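Transcription initiation factor IIB (Methanocaldococcus jannaschii, PDB 5O9J) is a mini-intein that interrupts transcription factor IIB and probably excises itself by protein splicing, joining the flanking host sequences. Local coordinates at residues E70-P75 with A161-V166. Numbering follows the deposited sequence.
Sequences EVSRHP and AYDLTV. With GOL (glycerol), chain G.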
ATOM      1  N   GLU A  70     -12.349  -8.920  -2.875  1.00 41.51           N
ATOM      2  CA  GLU A  70     -13.181  -7.980  -2.136  1.00 42.30           C
ATOM      3  C   GLU A  70     -12.419  -6.684  -1.868  1.00 42.81           C
ATOM      4  O   GLU A  70     -11.188  -6.637  -1.959  1.00 41.36           O
ATOM      5  CB  GLU A  70     -13.664  -8.603  -0.816  1.00 44.39           C
ATOM      6  CG  GLU A  70     -12.539  -9.033   0.110  1.00 43.70           C
ATOM      7  CD  GLU A  70     -13.012  -9.678   1.410  1.00 47.39           C
ATOM      8  OE1 GLU A  70     -14.060 -10.368   1.414  1.00 38.92           O
ATOM      9  OE2 GLU A  70     -12.314  -9.490   2.433  1.00 49.02           O
ATOM     10  N   VAL A  71     -13.155  -5.622  -1.562  1.00 34.39           N
ATOM     11  CA  VAL A  71     -12.539  -4.359  -1.177  1.00 31.75           C
ATOM     12  C   VAL A  71     -13.127  -3.928   0.152  1.00 38.86           C
ATOM     13  O   VAL A  71     -14.200  -4.390   0.540  1.00 37.94           O
ATOM     14  CB  VAL A  71     -12.763  -3.244  -2.217  1.00 32.50           C
ATOM     15  CG1 VAL A  71     -12.224  -3.661  -3.592  1.00 31.46           C
ATOM     16  CG2 VAL A  71     -14.240  -2.889  -2.305  1.00 35.88           C
ATOM     17  N   SER A  72     -12.429  -3.045   0.849  1.00 33.59           N
ATOM     18  CA  SER A  72     -12.937  -2.580   2.123  1.00 40.54           C
ATOM     19  C   SER A  72     -12.360  -1.220   2.466  1.00 38.82           C
ATOM     20  O   SER A  72     -11.395  -0.764   1.847  1.00 35.00           O
ATOM     21  CB  SER A  72     -12.632  -3.601   3.229  1.00 38.86           C
ATOM     22  OG  SER A  72     -11.269  -3.586   3.607  1.00 43.84           O
ATOM     23  N   ARG A  73     -12.977  -0.571   3.445  1.00 28.81           N
ATOM     24  CA  ARG A  73     -12.531   0.713   3.951  1.00 32.79           C
ATOM     25  C   ARG A  73     -12.872   0.776   5.432  1.00 38.91           C
ATOM     26  O   ARG A  73     -13.766   0.062   5.894  1.00 36.55           O
ATOM     27  CB  ARG A  73     -13.197   1.867   3.199  1.00 34.67           C
ATOM     28  CG  ARG A  73     -14.709   1.984   3.475  1.00 42.58           C
ATOM     29  CD  ARG A  73     -15.402   3.065   2.644  1.00 38.54           C
ATOM     30  NE  ARG A  73     -16.857   3.016   2.823  1.00 42.07           N
ATOM     31  CZ  ARG A  73     -17.730   3.752   2.137  1.00 41.93           C
ATOM     32  NH1 ARG A  73     -17.305   4.601   1.212  1.00 43.03           N
ATOM     33  NH2 ARG A  73     -19.034   3.634   2.373  1.00 44.11           N
ATOM     34  N   HIS A  74     -12.155   1.620   6.171  1.00 39.88           N
ATOM     35  CA  HIS A  74     -12.501   1.917   7.559  1.00 38.39           C
ATOM     36  C   HIS A  74     -12.034   3.323   7.894  1.00 42.45           C
ATOM     37  O   HIS A  74     -11.104   3.834   7.259  1.00 36.54           O
ATOM     38  CB  HIS A  74     -11.900   0.884   8.523  1.00 42.10           C
ATOM     39  CG  HIS A  74     -10.405   0.756   8.440  1.00 48.25           C
ATOM     40  ND1 HIS A  74      -9.546   1.484   9.235  1.00 52.08           N
ATOM     41  CD2 HIS A  74      -9.629  -0.039   7.668  1.00 45.26           C
ATOM     42  CE1 HIS A  74      -8.308   1.159   8.949  1.00 46.31           C
ATOM     43  NE2 HIS A  74      -8.310   0.237   8.004  1.00 46.78           N
ATOM     44  N   PRO A  75     -12.710   3.981   8.859  1.00 38.29           N
ATOM     45  CA  PRO A  75     -12.296   5.321   9.276  1.00 40.10           C
ATOM     46  C   PRO A  75     -10.949   5.298   9.972  1.00 36.74           C
ATOM     47  O   PRO A  75     -10.661   4.369  10.727  1.00 36.35           O
ATOM     48  CB  PRO A  75     -13.399   5.755  10.258  1.00 42.34           C
ATOM     49  CG  PRO A  75     -14.547   4.852   9.981  1.00 44.33           C
ATOM     50  CD  PRO A  75     -13.948   3.554   9.531  1.00 44.30           C
ATOM     51  N   ALA A 161      -9.193   4.764   5.280  1.00 34.86           N
ATOM     52  CA  ALA A 161      -8.082   4.038   4.669  1.00 40.61           C
ATOM     53  C   ALA A 161      -8.660   2.824   3.962  1.00 40.69           C
ATOM     54  O   ALA A 161      -9.737   2.351   4.332  1.00 35.58           O
ATOM     55  CB  ALA A 161      -7.070   3.630   5.704  1.00 40.82           C
ATOM     56  N   TYR A 162      -7.959   2.313   2.956  1.00 37.70           N
ATOM     57  CA  TYR A 162      -8.568   1.354   2.042  1.00 35.36           C
ATOM     58  C   TYR A 162      -7.783   0.054   1.858  1.00 39.11           C
ATOM     59  O   TYR A 162      -6.556   0.017   2.003  1.00 43.19           O
ATOM     60  CB  TYR A 162      -8.796   2.031   0.687  1.00 36.99           C
ATOM     61  CG  TYR A 162      -9.672   3.259   0.795  1.00 34.96           C
ATOM     62  CD1 TYR A 162      -9.130   4.491   1.126  1.00 38.34           C
ATOM     63  CD2 TYR A 162     -11.047   3.181   0.594  1.00 34.47           C
ATOM     64  CE1 TYR A 162      -9.926   5.619   1.251  1.00 38.04           C
ATOM     65  CE2 TYR A 162     -11.852   4.307   0.709  1.00 35.35           C
ATOM     66  CZ  TYR A 162     -11.282   5.521   1.038  1.00 37.53           C
ATOM     67  OH  TYR A 162     -12.050   6.654   1.163  1.00 40.09           O
ATOM     68  N   ASP A 163      -8.515  -1.005   1.524  1.00 36.19           N
ATOM     69  CA  ASP A 163      -7.969  -2.356   1.412  1.00 38.13           C
ATOM     70  C   ASP A 163      -8.435  -3.072   0.145  1.00 41.49           C
ATOM     71  O   ASP A 163      -9.610  -3.014  -0.227  1.00 39.64           O
ATOM     72  CB  ASP A 163      -8.374  -3.192   2.628  1.00 41.17           C
ATOM     73  CG  ASP A 163      -7.326  -3.197   3.726  1.00 51.42           C
ATOM     74  OD1 ASP A 163      -6.347  -3.964   3.603  1.00 54.88           O
ATOM     75  OD2 ASP A 163      -7.475  -2.425   4.705  1.00 55.32           O
ATOM     76  N   LEU A 164      -7.510  -3.763  -0.510  1.00 36.15           N
ATOM     77  CA  LEU A 164      -7.876  -4.722  -1.540  1.00 32.69           C
ATOM     78  C   LEU A 164      -7.532  -6.096  -0.999  1.00 35.28           C
ATOM     79  O   LEU A 164      -6.578  -6.238  -0.232  1.00 41.28           O
ATOM     80  CB  LEU A 164      -7.135  -4.452  -2.855  1.00 31.92           C
ATOM     81  CG  LEU A 164      -7.290  -3.080  -3.520  1.00 32.17           C
ATOM     82  CD1 LEU A 164      -6.363  -2.945  -4.721  1.00 34.52           C
ATOM     83  CD2 LEU A 164      -8.728  -2.841  -3.948  1.00 37.09           C
ATOM     84  N   THR A 165      -8.310  -7.105  -1.370  1.00 35.27           N
ATOM     85  CA  THR A 165      -7.926  -8.474  -1.077  1.00 32.85           C
ATOM     86  C   THR A 165      -7.536  -9.140  -2.380  1.00 39.66           C
ATOM     87  O   THR A 165      -8.360  -9.316  -3.281  1.00 38.50           O
ATOM     88  CB  THR A 165      -9.048  -9.279  -0.387  1.00 41.62           C
ATOM     89  OG1 THR A 165      -9.365  -8.675   0.871  1.00 42.62           O
ATOM     90  CG2 THR A 165      -8.600 -10.716  -0.142  1.00 38.47           C
ATOM     91  N   VAL A 166      -6.261  -9.497  -2.473  1.00 39.20           N
ATOM     92  CA  VAL A 166      -5.726 -10.136  -3.656  1.00 37.56           C
ATOM     93  C   VAL A 166      -5.226 -11.525  -3.283  1.00 43.12           C
ATOM     94  O   VAL A 166      -4.145 -11.669  -2.712  1.00 48.95           O
ATOM     95  CB  VAL A 166      -4.580  -9.299  -4.270  1.00 38.05           C
ATOM     96  CG1 VAL A 166      -4.122  -9.903  -5.586  1.00 33.59           C
ATOM     97  CG2 VAL A 166      -5.031  -7.854  -4.460  1.00 35.57           C
TER
HETATM   98  C1  GOL G 205     -15.005   7.017   2.417  1.00 48.11           C
HETATM   99  O1  GOL G 205     -14.441   6.111   1.492  1.00 52.42           O
HETATM  100  C2  GOL G 205     -15.233   8.368   1.752  1.00 51.14           C
HETATM  101  O2  GOL G 205     -16.546   8.403   1.235  1.00 54.33           O
HETATM  102  C3  GOL G 205     -15.086   9.461   2.805  1.00 56.27           C
HETATM  103  O3  GOL G 205     -15.827  10.595   2.411  1.00 57.63           O
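Within the HINT fold of this intein, strands 70-75 and 161-165 are antiparallel neighbours in one beta sheet, their axes at 161°. Reciprocal backbone bonds mark Ser72 with Asp163 and His74 with Ala161 as hydrogen-bonded pairs. The two bonds of the Ser72-Asp163 pair differ: Ser72 N lies on a lone pair of Asp163 O, whereas Asp163 N stands 35° out of the carbonyl plane of Ser72 O. Arg73 and Tyr162 form the non-hydrogen-bonded pair between those two pairs. Tyr162 CG is anti to its carbonyl carbon (chi1 -58°), which sets the ring obliquely against Arg73 CB; the side chain also touches Ile28 and Asp29 of helix 24-33. Its CB lies 4.0 Å from Ser72 O, and CD2 meets Arg73 CB at 3.6 Å. O1 of a glycerol, probably left from crystallisation, sits at the ring edge, 3.3 Å from CE2 and 3.2 Å from CZ. At the tip, OH is a very short 2.5 Å from that O1 and also bonds Ser158. Arg73 NH1 adds a weak bond to O1 at 3.2 Å; its guanidinium salt-bridges Asp29 and Glu45. An alanine at Tyr162, lacking ring and hydroxyl, would probably leave Arg73 CB and helix 24-33 less well covered. On the same face, Val71 CG1 touches Leu164 CD2 at 3.6 Å.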